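PDB 3HR6: putative surface-anchored fimbrial subunit from Corynebacterium diphtheriae, which forms the shaft of a cell-wall-anchored pilus and is built of tandem Ig-like modules stabilised by isopeptide and disulfide bonds. Local coordinates for residues V167-A172 and K192-L197; G186-D191 and A282-E287; K212-T217 and G238-S243; V221-V226 and T230-Q235. All blocks are in the same frame, centred on the assembly; numbering follows the deposited sequence.

Contact 1. Residues V167-A172 and K192-L197; sequences VKYRVA and KLPAEL
Leu197 meets Val167 and Tyr169 through its two methyl branches, and the meeting is made almost entirely of carbon against carbon. CD1 lies at the edge of the tyrosine ring, in its plane, with Leu197 CD1 3.6 Å from Tyr169 CE2; the two side chains reach each other head-on. Val167 CG1 touches both leucine methyls, Leu197 CD2 at 3.8 Å and Leu197 CD1 at 3.9 Å, the valine standing nearly perpendicular to the leucine. Val167 holds CG1 between its backbone N and carbonyl carbon (chi1 60°), which presents that methyl to the leucine. Its other methyl, CG2, rests over one face of the Tyr169 ring near the rim. Pro194 adds a looser touch, its CG 4.4 Å from Tyr169 OH.

The loop supplies one backbone bond of its own. A type I turn runs from Pro194 to Leu197, closed by Leu197 N donating to Pro194 O at 3.1 Å, and the first side-chain bonds of both end residues point toward strand 166-174. Val260 also packs on Val167 and Leu197, Asn271 of strand 268-276 touches both Tyr169 and Pro194, and Lys149 makes a cation-pi contact with the Tyr169 ring.

With no hydrogen bond linking the two segments, the fit between them is one of buried apolar surfaces inside this Ig-like module.

Contact 2. Residues G186-D191 and A282-E287; sequences GFTVAD and AQWDPE
Thr188 OG1 is hydrogen-bonded both to Ser278 O and to the side-chain OE1 of Gln235, while the other branch of the same threonine faces Trp284. That branch, CG2, stands anti to the backbone N and comes within 4.1 Å of Trp284 CE3, the two side chains running past one another head to tail. Two residues along the strand, Ala190 makes the closer approach: its CB is 3.6 Å from Trp284 CZ3, meeting the benzene part of the indole obliquely. Ala190 CB is also 3.8 Å from Pro286 CG, so the two rings lie next to each other over the one methyl. Strand 187-192 runs between strands 229-236 and 268-276 in one sheet of the Ig-like module, and the loop 282-287 lies across the side bearing Thr188 and Ala190. Trp284 extends its CG anti to its backbone N (chi1 176°), which carries the CE3-CZ3 side of the indole to the strand, while NE1, on the far side, is hydrogen-bonded to Leu294 O. Pro286 CA lies over one face of the indole, toward its rim. Just beyond, Glu287 N donates to Asp285 OD1 at 2.8 Å, from above the carboxylate plane, forming an Asx turn; Asp285 OD2 makes a salt bridge with Lys192.

Contact 3. Residues K212-T217 and G238-S243; sequences KPINST and GATLQS
Ile214 sets its CG2 methyl against the fork of Thr240, and both branches of the threonine are equally near. Ile214 CG2 is 3.5 Å from Thr240 OG1, and the gap from Ile214 CG2 to Thr240 CG2 is also 3.5 Å. The side chains lie nearly perpendicular, and on the isoleucine side CG2 makes both approaches. The conformation explains this choice: with CG1 anti to the carbonyl carbon (chi1 -56°), CG2 is the branch left opposite the backbone N, reaching the helix. Ile214 also touches Val207 and Leu209 of strand 206-209.

Thr240 turns its hydroxyl opposite its own carbonyl carbon (chi1 -59°). In that position OG1 is hydrogen-bonded to Asp218 OD2, so the polar end of the threonine is tied to the loop just after 212-217 even as it borders the Ile214 methyl. Helix 238-242 is a short connection between strand 229-236 of one sheet of the Ig-like module and strand 251-259 of the other, and this contact sets it beside the chain leaving edge strand 212-213 of the five-stranded sheet. Asn215 joins more loosely through its aliphatic stem. Its CG stands opposite its carbonyl carbon (chi1 -84°), which leaves CB as the side-chain atom nearest the threonine, with Asn215 CB 4.1 Å from Thr240 OG1. The helix itself is barely longer than one turn: Gln242 N donates to Gly238 O at 3.0 Å, and Ser243 N reaches Ala239 O at 2.9 Å. Gly238 has a positive phi, a region readily taken by glycine.

Contact 4. Residues V221-V226 and T230-Q235; sequences VQTYQV and TVLSVQ
The Tyr224 ring lies over the side chain of Val231, its partner on the neighbouring strand. Val231 CB stands 4.0 Å from the Tyr224 ring centroid, a CH-pi contact over the ring face. Tyr224 reaches this position with CG between its backbone N and carbonyl carbon, chi1 39°, folding the ring across toward the second strand rather than along its own. The ring then meets Ser233 obliquely, with Tyr224 CE2 3.9 Å from Ser233 CB, and its hydroxyl is hydrogen-bonded to Trp284 O. Beside it on the same face, in the conformer described, a water lies 2.6 Å from Gln222 OE1 and 3.0 Å from Ser233 OG; since Gln222 has a second conformer, this bridge may be only partly occupied. The strands form an antiparallel beta hairpin, 219-226 and 229-236, in which Gln222 with Ser233 and Tyr224 with Val231 are hydrogen-bonded pairs, each making two backbone bonds. Strand 229-236 is bonded on its other side to strand 187-192, leaving 219-226 as the outer member.

On the opposite face, Leu232 sends CD1 between two residues of the first strand: Leu232 CD1 is 3.9 Å from Val221 CG1 and as far from Thr223 CG2. Farther along, Gln225 bends at chi2 (-50°) to bring its amide across to the side chain of Thr230 on the neighbouring strand. Its NE2 donates to Thr230 OG1 at 2.7 Å in a nearly straight bond of 169°, with the hydroxyl oxygen in the amide plane.

Overall arrangement
Along the chain, contact 1 comes first, closing a short loop from strand 166-174 to the turn after strand 187-192. Contact 2 opens inside that loop and closes far later at 282-287, so contacts 1 and 2 cross. Contact 3 is nested within contact 2, and the hairpin of contact 4 within contact 3; both follow contact 1 in series. Contacts 1 and 2 are joined by the salt bridge of Lys192 with Asp285, contacts 2 and 4 by the bonding of strands 187-192 and 229-236, while Leu241 packs on Gly186 between contacts 2 and 3. Together they tie both sheets of the middle Ig-like module to its connecting loops.

Contact 1. Residues V167-A172 and K192-L197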
loop_
_atom_site.group_PDB
_atom_site.type_symbol
_atom_site.label_atom_id
_atom_site.label_comp_id
_atom_site.label_asym_id
_atom_site.label_seq_id
_atom_site.Cartn_x
_atom_site.Cartn_y
_atom_site.Cartn_z
ATOM N N VAL A 167 -15.536 -3.564 4.186
ATOM C CA VAL A 167 -14.853 -2.349 3.789
ATOM C C VAL A 167 -14.610 -2.437 2.304
ATOM O O VAL A 167 -14.507 -3.529 1.739
ATOM C CB VAL A 167 -13.532 -2.151 4.575
ATOM C CG1 VAL A 167 -12.492 -3.346 4.367
ATOM C CG2 VAL A 167 -12.881 -0.751 4.278
ATOM N N LYS A 168 -14.480 -1.283 1.682
ATOM C CA LYS A 168 -14.056 -1.186 0.291
ATOM C C LYS A 168 -12.853 -0.262 0.227
ATOM O O LYS A 168 -12.806 0.754 0.902
ATOM C CB LYS A 168 -15.185 -0.633 -0.557
ATOM C CG LYS A 168 -14.863 -0.453 -2.039
ATOM C CD LYS A 168 -16.150 -0.249 -2.808
ATOM C CE LYS A 168 -15.934 0.203 -4.176
ATOM N NZ LYS A 168 -17.242 0.441 -4.859
ATOM N N TYR A 169 -11.852 -0.660 -0.540
ATOM C CA TYR A 169 -10.693 0.170 -0.804
ATOM C C TYR A 169 -10.579 0.490 -2.266
ATOM O O TYR A 169 -10.981 -0.277 -3.116
ATOM C CB TYR A 169 -9.430 -0.500 -0.349
ATOM C CG TYR A 169 -9.294 -0.656 1.119
ATOM C CD1 TYR A 169 -9.269 0.449 1.955
ATOM C CD2 TYR A 169 -9.207 -1.897 1.687
ATOM C CE1 TYR A 169 -9.138 0.279 3.363
ATOM C CE2 TYR A 169 -9.058 -2.073 3.034
ATOM C CZ TYR A 169 -9.047 -0.975 3.865
ATOM O OH TYR A 169 -8.928 -1.262 5.206
ATOM N N ARG A 170 -10.020 1.649 -2.538
ATOM C CA ARG A 170 -9.802 2.167 -3.880
ATOM C C ARG A 170 -8.361 2.653 -3.924
ATOM O O ARG A 170 -7.930 3.447 -3.080
ATOM C CB ARG A 170 -10.742 3.314 -4.170
ATOM C CG ARG A 170 -10.560 3.930 -5.505
ATOM C CD ARG A 170 -11.394 5.161 -5.608
ATOM N NE ARG A 170 -11.483 5.656 -6.966
ATOM C CZ ARG A 170 -10.655 6.523 -7.530
ATOM N NH1 ARG A 170 -9.628 7.031 -6.853
ATOM N NH2 ARG A 170 -10.871 6.905 -8.805
ATOM N N VAL A 171 -7.617 2.134 -4.890
ATOM C CA VAL A 171 -6.223 2.462 -5.097
ATOM C C VAL A 171 -6.047 3.035 -6.494
ATOM O O VAL A 171 -6.245 2.328 -7.525
ATOM C CB VAL A 171 -5.284 1.233 -4.950
ATOM C CG1 VAL A 171 -3.784 1.655 -5.234
ATOM C CG2 VAL A 171 -5.419 0.608 -3.581
ATOM N N ALA A 172 -5.719 4.314 -6.565
ATOM C CA ALA A 172 -5.569 5.024 -7.831
ATOM C C ALA A 172 -4.076 5.276 -8.125
ATOM O O ALA A 172 -3.440 5.992 -7.357
ATOM C CB ALA A 172 -6.288 6.302 -7.788
ATOM N N LYS A 192 -1.188 -5.782 0.704
ATOM C CA LYS A 192 -1.170 -6.784 1.762
ATOM C C LYS A 192 -2.177 -6.296 2.766
ATOM O O LYS A 192 -1.908 -5.347 3.527
ATOM C CB LYS A 192 0.225 -6.957 2.392
ATOM C CG LYS A 192 0.367 -8.098 3.389
ATOM C CD LYS A 192 1.868 -8.149 3.815
ATOM C CE LYS A 192 2.226 -9.316 4.663
ATOM N NZ LYS A 192 3.659 -9.202 5.008
ATOM N N LEU A 193 -3.361 -6.880 2.704
ATOM C CA LEU A 193 -4.457 -6.439 3.518
ATOM C C LEU A 193 -4.065 -6.544 4.993
ATOM O O LEU A 193 -3.377 -7.467 5.372
ATOM C CB LEU A 193 -5.705 -7.275 3.267
ATOM C CG LEU A 193 -6.551 -6.988 1.993
ATOM C CD1 LEU A 193 -5.767 -7.199 0.720
ATOM C CD2 LEU A 193 -7.793 -7.851 1.981
ATOM N N PRO A 194 -4.601 -5.623 5.810
ATOM C CA PRO A 194 -4.398 -5.850 7.244
ATOM C C PRO A 194 -4.996 -7.171 7.729
ATOM O O PRO A 194 -5.957 -7.683 7.154
ATOM C CB PRO A 194 -5.093 -4.652 7.900
ATOM C CG PRO A 194 -6.072 -4.172 6.941
ATOM C CD PRO A 194 -5.549 -4.542 5.530
ATOM N N ALA A 195 -4.460 -7.729 8.809
ATOM C CA ALA A 195 -4.895 -9.031 9.277
ATOM C C ALA A 195 -6.325 -9.122 9.718
ATOM O O ALA A 195 -6.865 -10.199 9.737
ATOM C CB ALA A 195 -4.005 -9.527 10.413
ATOM N N GLU A 196 -6.951 -8.002 10.054
ATOM C CA GLU A 196 -8.306 -7.998 10.504
ATOM C C GLU A 196 -9.325 -8.204 9.364
ATOM O O GLU A 196 -10.531 -8.294 9.624
ATOM C CB GLU A 196 -8.570 -6.708 11.248
ATOM C CG GLU A 196 -7.666 -6.588 12.488
ATOM C CD GLU A 196 -6.341 -5.842 12.256
ATOM O OE1 GLU A 196 -6.078 -5.393 11.150
ATOM O OE2 GLU A 196 -5.521 -5.667 13.217
ATOM N N LEU A 197 -8.840 -8.206 8.130
ATOM C CA LEU A 197 -9.716 -8.436 6.978
ATOM C C LEU A 197 -9.649 -9.841 6.469
ATOM O O LEU A 197 -8.556 -10.458 6.390
ATOM C CB LEU A 197 -9.361 -7.499 5.821
ATOM C CG LEU A 197 -9.345 -6.010 6.183
ATOM C CD1 LEU A 197 -9.110 -5.130 4.920
ATOM C CD2 LEU A 197 -10.703 -5.661 6.794
#

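Contact 2. Residues G186-D191 and A282-E287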
loop_
_atom_site.group_PDB
_atom_site.type_symbol
_atom_site.label_atom_id
_atom_site.label_comp_id
_atom_site.label_asym_id
_atom_site.label_seq_id
_atom_site.Cartn_x
_atom_site.Cartn_y
_atom_site.Cartn_z
ATOM N N GLY A 186 6.562 -4.310 -16.777
ATOM C CA GLY A 186 5.424 -4.952 -16.143
ATOM C C GLY A 186 4.766 -3.901 -15.304
ATOM O O GLY A 186 5.244 -2.779 -15.250
ATOM N N PHE A 187 3.671 -4.247 -14.638
ATOM C CA PHE A 187 2.960 -3.258 -13.852
ATOM C C PHE A 187 2.090 -4.004 -12.865
ATOM O O PHE A 187 1.118 -4.649 -13.252
ATOM C CB PHE A 187 2.143 -2.310 -14.740
ATOM C CG PHE A 187 1.991 -0.922 -14.163
ATOM C CD1 PHE A 187 2.976 0.022 -14.334
ATOM C CD2 PHE A 187 0.884 -0.571 -13.443
ATOM C CE1 PHE A 187 2.844 1.286 -13.841
ATOM C CE2 PHE A 187 0.777 0.717 -12.899
ATOM C CZ PHE A 187 1.744 1.617 -13.102
ATOM N N THR A 188 2.532 -4.009 -11.621
ATOM C CA THR A 188 1.843 -4.750 -10.589
ATOM C C THR A 188 1.358 -3.800 -9.495
ATOM O O THR A 188 2.095 -2.925 -9.072
ATOM C CB THR A 188 2.778 -5.805 -9.983
ATOM O OG1 THR A 188 3.118 -6.771 -10.982
ATOM C CG2 THR A 188 2.111 -6.539 -8.802
ATOM N N VAL A 189 0.115 -3.938 -9.061
ATOM C CA VAL A 189 -0.393 -3.219 -7.892
ATOM C C VAL A 189 -0.713 -4.307 -6.876
ATOM O O VAL A 189 -1.496 -5.194 -7.166
ATOM C CB VAL A 189 -1.613 -2.344 -8.181
ATOM C CG1 VAL A 189 -2.156 -1.681 -6.833
ATOM C CG2 VAL A 189 -1.271 -1.278 -9.241
ATOM N N ALA A 190 -0.050 -4.260 -5.700
ATOM C CA ALA A 190 -0.253 -5.265 -4.667
ATOM C C ALA A 190 -0.640 -4.619 -3.380
ATOM O O ALA A 190 -0.231 -3.499 -3.074
ATOM C CB ALA A 190 1.018 -6.097 -4.417
ATOM N N ASP A 191 -1.445 -5.354 -2.625
ATOM C CA ASP A 191 -1.965 -4.799 -1.363
ATOM C C ASP A 191 -1.981 -5.911 -0.363
ATOM O O ASP A 191 -2.675 -6.916 -0.565
ATOM C CB ASP A 191 -3.368 -4.209 -1.604
ATOM C CG ASP A 191 -3.908 -3.441 -0.407
ATOM O OD1 ASP A 191 -3.646 -3.880 0.754
ATOM O OD2 ASP A 191 -4.549 -2.422 -0.639
ATOM N N ALA A 282 7.684 -14.724 -8.816
ATOM C CA ALA A 282 7.355 -15.232 -7.473
ATOM C C ALA A 282 6.273 -14.372 -6.872
ATOM O O ALA A 282 6.094 -13.233 -7.276
ATOM C CB ALA A 282 8.585 -15.229 -6.572
ATOM N N GLN A 283 5.549 -14.918 -5.905
ATOM C CA GLN A 283 4.480 -14.168 -5.293
ATOM C C GLN A 283 5.135 -13.084 -4.433
ATOM O O GLN A 283 5.872 -13.386 -3.492
ATOM C CB GLN A 283 3.548 -15.093 -4.526
ATOM C CG GLN A 283 2.652 -15.839 -5.522
ATOM C CD GLN A 283 1.664 -16.733 -4.894
ATOM O OE1 GLN A 283 1.918 -17.327 -3.848
ATOM N NE2 GLN A 283 0.505 -16.888 -5.554
ATOM N N TRP A 284 4.931 -11.846 -4.827
ATOM C CA TRP A 284 5.644 -10.697 -4.247
ATOM C C TRP A 284 4.914 -10.181 -3.014
ATOM O O TRP A 284 3.704 -9.941 -3.050
ATOM C CB TRP A 284 5.756 -9.610 -5.295
ATOM C CG TRP A 284 6.373 -8.340 -4.869
ATOM C CD1 TRP A 284 7.618 -8.171 -4.334
ATOM C CD2 TRP A 284 5.824 -7.029 -5.040
ATOM N NE1 TRP A 284 7.849 -6.836 -4.118
ATOM C CE2 TRP A 284 6.764 -6.108 -4.538
ATOM C CE3 TRP A 284 4.605 -6.544 -5.524
ATOM C CZ2 TRP A 284 6.520 -4.736 -4.530
ATOM C CZ3 TRP A 284 4.371 -5.196 -5.536
ATOM C CH2 TRP A 284 5.313 -4.288 -5.027
ATOM N N ASP A 285 5.654 -10.065 -1.913
ATOM C CA ASP A 285 5.169 -9.404 -0.730
ATOM C C ASP A 285 5.691 -7.961 -0.775
ATOM O O ASP A 285 6.910 -7.756 -0.629
ATOM C CB ASP A 285 5.674 -10.102 0.547
ATOM C CG ASP A 285 5.156 -9.412 1.836
ATOM O OD1 ASP A 285 4.558 -8.330 1.737
ATOM O OD2 ASP A 285 5.316 -9.986 2.935
ATOM N N PRO A 286 4.795 -6.976 -1.033
ATOM C CA PRO A 286 5.219 -5.601 -1.157
ATOM C C PRO A 286 5.756 -5.022 0.146
ATOM O O PRO A 286 6.414 -3.971 0.117
ATOM C CB PRO A 286 3.939 -4.871 -1.579
ATOM C CG PRO A 286 2.833 -5.710 -1.098
ATOM C CD PRO A 286 3.326 -7.110 -1.092
ATOM N N GLU A 287 5.478 -5.688 1.261
ATOM C CA GLU A 287 5.970 -5.231 2.566
ATOM C C GLU A 287 7.067 -6.171 3.076
ATOM O O GLU A 287 7.204 -6.383 4.280
ATOM C CB GLU A 287 4.787 -5.017 3.546
ATOM C CG GLU A 287 3.657 -4.120 2.915
ATOM C CD GLU A 287 2.516 -3.747 3.869
ATOM O OE1 GLU A 287 2.474 -4.358 4.961
ATOM O OE2 GLU A 287 1.698 -2.862 3.509
#

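Contact 3. Residues K212-T217 and G238-S243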
loop_
_atom_site.group_PDB
_atom_site.type_symbol
_atom_site.label_atom_id
_atom_site.label_comp_id
_atom_site.label_asym_id
_atom_site.label_seq_id
_atom_site.Cartn_x
_atom_site.Cartn_y
_atom_site.Cartn_z
ATOM N N LYS A 212 -11.677 3.012 -18.140
ATOM C CA LYS A 212 -12.148 1.924 -18.991
ATOM C C LYS A 212 -11.789 0.552 -18.403
ATOM O O LYS A 212 -10.723 0.359 -17.844
ATOM C CB LYS A 212 -11.549 2.022 -20.383
ATOM C CG LYS A 212 -12.036 3.203 -21.248
ATOM C CD LYS A 212 -11.252 3.223 -22.537
ATOM C CE LYS A 212 -11.466 4.473 -23.386
ATOM N NZ LYS A 212 -10.622 4.373 -24.617
ATOM N N PRO A 213 -12.671 -0.444 -18.602
ATOM C CA PRO A 213 -12.322 -1.786 -18.185
ATOM C C PRO A 213 -11.159 -2.302 -19.055
ATOM O O PRO A 213 -10.947 -1.822 -20.165
ATOM C CB PRO A 213 -13.623 -2.568 -18.449
ATOM C CG PRO A 213 -14.198 -1.878 -19.648
ATOM C CD PRO A 213 -13.934 -0.418 -19.358
ATOM N N ILE A 214 -10.362 -3.220 -18.510
ATOM C CA ILE A 214 -9.192 -3.747 -19.223
ATOM C C ILE A 214 -9.449 -5.163 -19.769
ATOM O O ILE A 214 -10.191 -5.932 -19.165
ATOM C CB ILE A 214 -7.965 -3.793 -18.267
ATOM C CG1 ILE A 214 -7.694 -2.414 -17.680
ATOM C CG2 ILE A 214 -6.717 -4.304 -18.982
ATOM C CD1 ILE A 214 -6.468 -2.368 -16.784
ATOM N N ASN A 215 -8.801 -5.506 -20.881
ATOM C CA ASN A 215 -8.871 -6.879 -21.416
ATOM C C ASN A 215 -8.549 -7.831 -20.276
ATOM O O ASN A 215 -7.405 -7.855 -19.796
ATOM C CB ASN A 215 -7.860 -7.102 -22.538
ATOM C CG ASN A 215 -8.353 -6.629 -23.907
ATOM O OD1 ASN A 215 -9.560 -6.499 -24.160
ATOM N ND2 ASN A 215 -7.403 -6.400 -24.812
ATOM N N SER A 216 -9.535 -8.595 -19.805
ATOM C CA SER A 216 -9.286 -9.400 -18.611
ATOM C C SER A 216 -8.168 -10.437 -18.871
ATOM O O SER A 216 -7.481 -10.832 -17.940
ATOM C CB SER A 216 -10.559 -10.073 -18.107
ATOM O OG SER A 216 -10.837 -11.211 -18.897
ATOM N N THR A 217 -7.957 -10.842 -20.119
ATOM C CA THR A 217 -6.843 -11.757 -20.432
ATOM C C THR A 217 -5.461 -11.150 -20.120
ATOM O O THR A 217 -4.512 -11.874 -19.850
ATOM C CB THR A 217 -6.888 -12.307 -21.898
ATOM O OG1 THR A 217 -6.555 -11.281 -22.855
ATOM C CG2 THR A 217 -8.266 -12.870 -22.205
ATOM N N GLY A 238 0.648 -8.658 -21.547
ATOM C CA GLY A 238 0.066 -8.775 -22.887
ATOM C C GLY A 238 -0.106 -7.440 -23.590
ATOM O O GLY A 238 0.701 -6.539 -23.387
ATOM N N ALA A 239 -1.174 -7.309 -24.383
ATOM C CA ALA A 239 -1.407 -6.108 -25.223
ATOM C C ALA A 239 -1.463 -4.868 -24.329
ATOM O O ALA A 239 -0.867 -3.833 -24.632
ATOM C CB ALA A 239 -2.705 -6.236 -26.020
ATOM N N THR A 240 -2.186 -5.005 -23.225
ATOM C CA THR A 240 -2.372 -3.931 -22.257
ATOM C C THR A 240 -1.061 -3.389 -21.705
ATOM O O THR A 240 -0.912 -2.157 -21.583
ATOM C CB THR A 240 -3.293 -4.399 -21.094
ATOM O OG1 THR A 240 -4.557 -4.808 -21.630
ATOM C CG2 THR A 240 -3.560 -3.288 -20.105
ATOM N N LEU A 241 -0.125 -4.273 -21.334
ATOM C CA LEU A 241 1.165 -3.818 -20.831
ATOM C C LEU A 241 1.949 -3.149 -21.946
ATOM O O LEU A 241 2.563 -2.102 -21.729
ATOM C CB LEU A 241 1.973 -4.960 -20.221
ATOM C CG LEU A 241 3.385 -4.641 -19.726
ATOM C CD1 LEU A 241 3.417 -3.672 -18.513
ATOM C CD2 LEU A 241 4.093 -5.942 -19.408
ATOM N N GLN A 242 1.902 -3.765 -23.131
ATOM C CA GLN A 242 2.619 -3.267 -24.323
ATOM C C GLN A 242 2.168 -1.869 -24.736
ATOM O O GLN A 242 2.970 -1.087 -25.236
ATOM C CB GLN A 242 2.450 -4.216 -25.527
ATOM C CG GLN A 242 3.614 -5.180 -25.765
ATOM C CD GLN A 242 4.820 -4.522 -26.416
ATOM O OE1 GLN A 242 5.881 -4.434 -25.808
ATOM N NE2 GLN A 242 4.663 -4.063 -27.659
ATOM N N SER A 243 0.883 -1.566 -24.544
ATOM C CA SER A 243 0.355 -0.251 -24.903
ATOM C C SER A 243 0.211 0.705 -23.729
ATOM O O SER A 243 -0.326 1.791 -23.886
ATOM C CB SER A 243 -0.968 -0.370 -25.651
ATOM O OG SER A 243 -1.989 -0.890 -24.832
#

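Contact 4. Residues V221-V226 and T230-Q235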
loop_
_atom_site.group_PDB
_atom_site.type_symbol
_atom_site.label_atom_id
_atom_site.label_comp_id
_atom_site.label_asym_id
_atom_site.label_seq_id
_atom_site.Cartn_x
_atom_site.Cartn_y
_atom_site.Cartn_z
ATOM N N VAL A 221 -5.515 -11.143 -11.713
ATOM C CA VAL A 221 -5.923 -10.792 -10.371
ATOM C C VAL A 221 -5.680 -12.036 -9.528
ATOM O O VAL A 221 -6.212 -13.080 -9.821
ATOM C CB VAL A 221 -7.404 -10.398 -10.311
ATOM C CG1 VAL A 221 -7.780 -9.989 -8.905
ATOM C CG2 VAL A 221 -7.709 -9.271 -11.297
ATOM N N GLN A 222 -4.833 -11.925 -8.497
ATOM C CA GLN A 222 -4.480 -13.079 -7.672
ATOM C C GLN A 222 -4.513 -12.666 -6.204
ATOM O O GLN A 222 -4.308 -11.513 -5.868
ATOM C CB GLN A 222 -3.069 -13.589 -7.991
ATOM C CG GLN A 222 -2.782 -13.949 -9.444
ATOM C CD GLN A 222 -1.289 -14.154 -9.670
ATOM O OE1 GLN A 222 -0.496 -13.189 -9.622
ATOM N NE2 GLN A 222 -0.889 -15.399 -9.886
ATOM N N THR A 223 -4.796 -13.627 -5.338
ATOM C CA THR A 223 -4.569 -13.458 -3.893
ATOM C C THR A 223 -3.645 -14.584 -3.412
ATOM O O THR A 223 -3.638 -15.694 -3.931
ATOM C CB THR A 223 -5.858 -13.460 -3.072
ATOM O OG1 THR A 223 -6.521 -14.716 -3.206
ATOM C CG2 THR A 223 -6.793 -12.305 -3.499
ATOM N N TYR A 224 -2.828 -14.274 -2.419
ATOM C CA TYR A 224 -2.034 -15.269 -1.760
ATOM C C TYR A 224 -1.827 -14.855 -0.311
ATOM O O TYR A 224 -1.842 -13.669 -0.008
ATOM C CB TYR A 224 -0.681 -15.489 -2.466
ATOM C CG TYR A 224 0.000 -14.258 -3.004
ATOM C CD1 TYR A 224 0.963 -13.571 -2.265
ATOM C CD2 TYR A 224 -0.340 -13.716 -4.259
ATOM C CE1 TYR A 224 1.571 -12.452 -2.739
ATOM C CE2 TYR A 224 0.271 -12.594 -4.743
ATOM C CZ TYR A 224 1.231 -11.940 -3.999
ATOM O OH TYR A 224 1.818 -10.823 -4.477
ATOM N N GLN A 225 -1.653 -15.861 0.545
ATOM C CA GLN A 225 -1.474 -15.649 1.959
ATOM C C GLN A 225 -0.007 -15.473 2.241
ATOM O O GLN A 225 0.809 -16.252 1.765
ATOM C CB GLN A 225 -1.994 -16.843 2.764
ATOM C CG GLN A 225 -3.493 -16.996 2.744
ATOM C CD GLN A 225 -4.229 -15.723 3.091
ATOM O OE1 GLN A 225 -4.370 -15.348 4.265
ATOM N NE2 GLN A 225 -4.712 -15.041 2.061
ATOM N N VAL A 226 0.319 -14.446 3.013
ATOM C CA VAL A 226 1.650 -14.295 3.580
ATOM C C VAL A 226 1.420 -14.186 5.080
ATOM O O VAL A 226 0.866 -13.192 5.543
ATOM C CB VAL A 226 2.382 -13.062 3.108
ATOM C CG1 VAL A 226 3.679 -12.923 3.914
ATOM C CG2 VAL A 226 2.704 -13.136 1.612
ATOM N N THR A 230 -3.690 -11.615 3.755
ATOM C CA THR A 230 -3.909 -11.799 2.319
ATOM C C THR A 230 -3.301 -10.656 1.531
ATOM O O THR A 230 -3.553 -9.492 1.819
ATOM C CB THR A 230 -5.410 -11.827 1.994
ATOM O OG1 THR A 230 -6.055 -12.794 2.803
ATOM C CG2 THR A 230 -5.616 -12.213 0.518
ATOM N N VAL A 231 -2.497 -10.987 0.525
ATOM C CA VAL A 231 -2.061 -10.064 -0.479
ATOM C C VAL A 231 -2.955 -10.234 -1.716
ATOM O O VAL A 231 -3.175 -11.354 -2.190
ATOM C CB VAL A 231 -0.620 -10.351 -0.925
ATOM C CG1 VAL A 231 -0.166 -9.344 -1.974
ATOM C CG2 VAL A 231 0.336 -10.363 0.275
ATOM N N LEU A 232 -3.482 -9.109 -2.185
ATOM C CA LEU A 232 -4.200 -9.011 -3.444
ATOM C C LEU A 232 -3.239 -8.402 -4.442
ATOM O O LEU A 232 -2.605 -7.412 -4.161
ATOM C CB LEU A 232 -5.401 -8.101 -3.291
ATOM C CG LEU A 232 -6.138 -7.697 -4.587
ATOM C CD1 LEU A 232 -6.667 -8.886 -5.365
ATOM C CD2 LEU A 232 -7.255 -6.717 -4.268
ATOM N N SER A 233 -3.158 -8.981 -5.633
ATOM C CA SER A 233 -2.208 -8.538 -6.642
ATOM C C SER A 233 -2.906 -8.440 -7.974
ATOM O O SER A 233 -3.619 -9.368 -8.330
ATOM C CB SER A 233 -1.135 -9.609 -6.787
ATOM O OG SER A 233 -0.224 -9.265 -7.816
ATOM N N VAL A 234 -2.679 -7.317 -8.647
ATOM C CA VAL A 234 -3.216 -7.035 -9.990
ATOM C C VAL A 234 -2.026 -6.754 -10.872
ATOM O O VAL A 234 -1.245 -5.870 -10.589
ATOM C CB VAL A 234 -4.135 -5.849 -9.997
ATOM C CG1 VAL A 234 -4.543 -5.513 -11.491
ATOM C CG2 VAL A 234 -5.362 -6.116 -9.096
ATOM N N GLN A 235 -1.934 -7.498 -11.974
ATOM C CA GLN A 235 -0.769 -7.417 -12.805
ATOM C C GLN A 235 -1.217 -7.234 -14.219
ATOM O O GLN A 235 -2.062 -7.988 -14.696
ATOM C CB GLN A 235 -0.052 -8.741 -12.665
ATOM C CG GLN A 235 1.332 -8.772 -13.140
ATOM C CD GLN A 235 2.116 -9.886 -12.460
ATOM O OE1 GLN A 235 2.685 -9.715 -11.346
ATOM N NE2 GLN A 235 2.139 -11.008 -13.098
HETATM O O HOH W 1 -1.463 -10.811 -10.044
#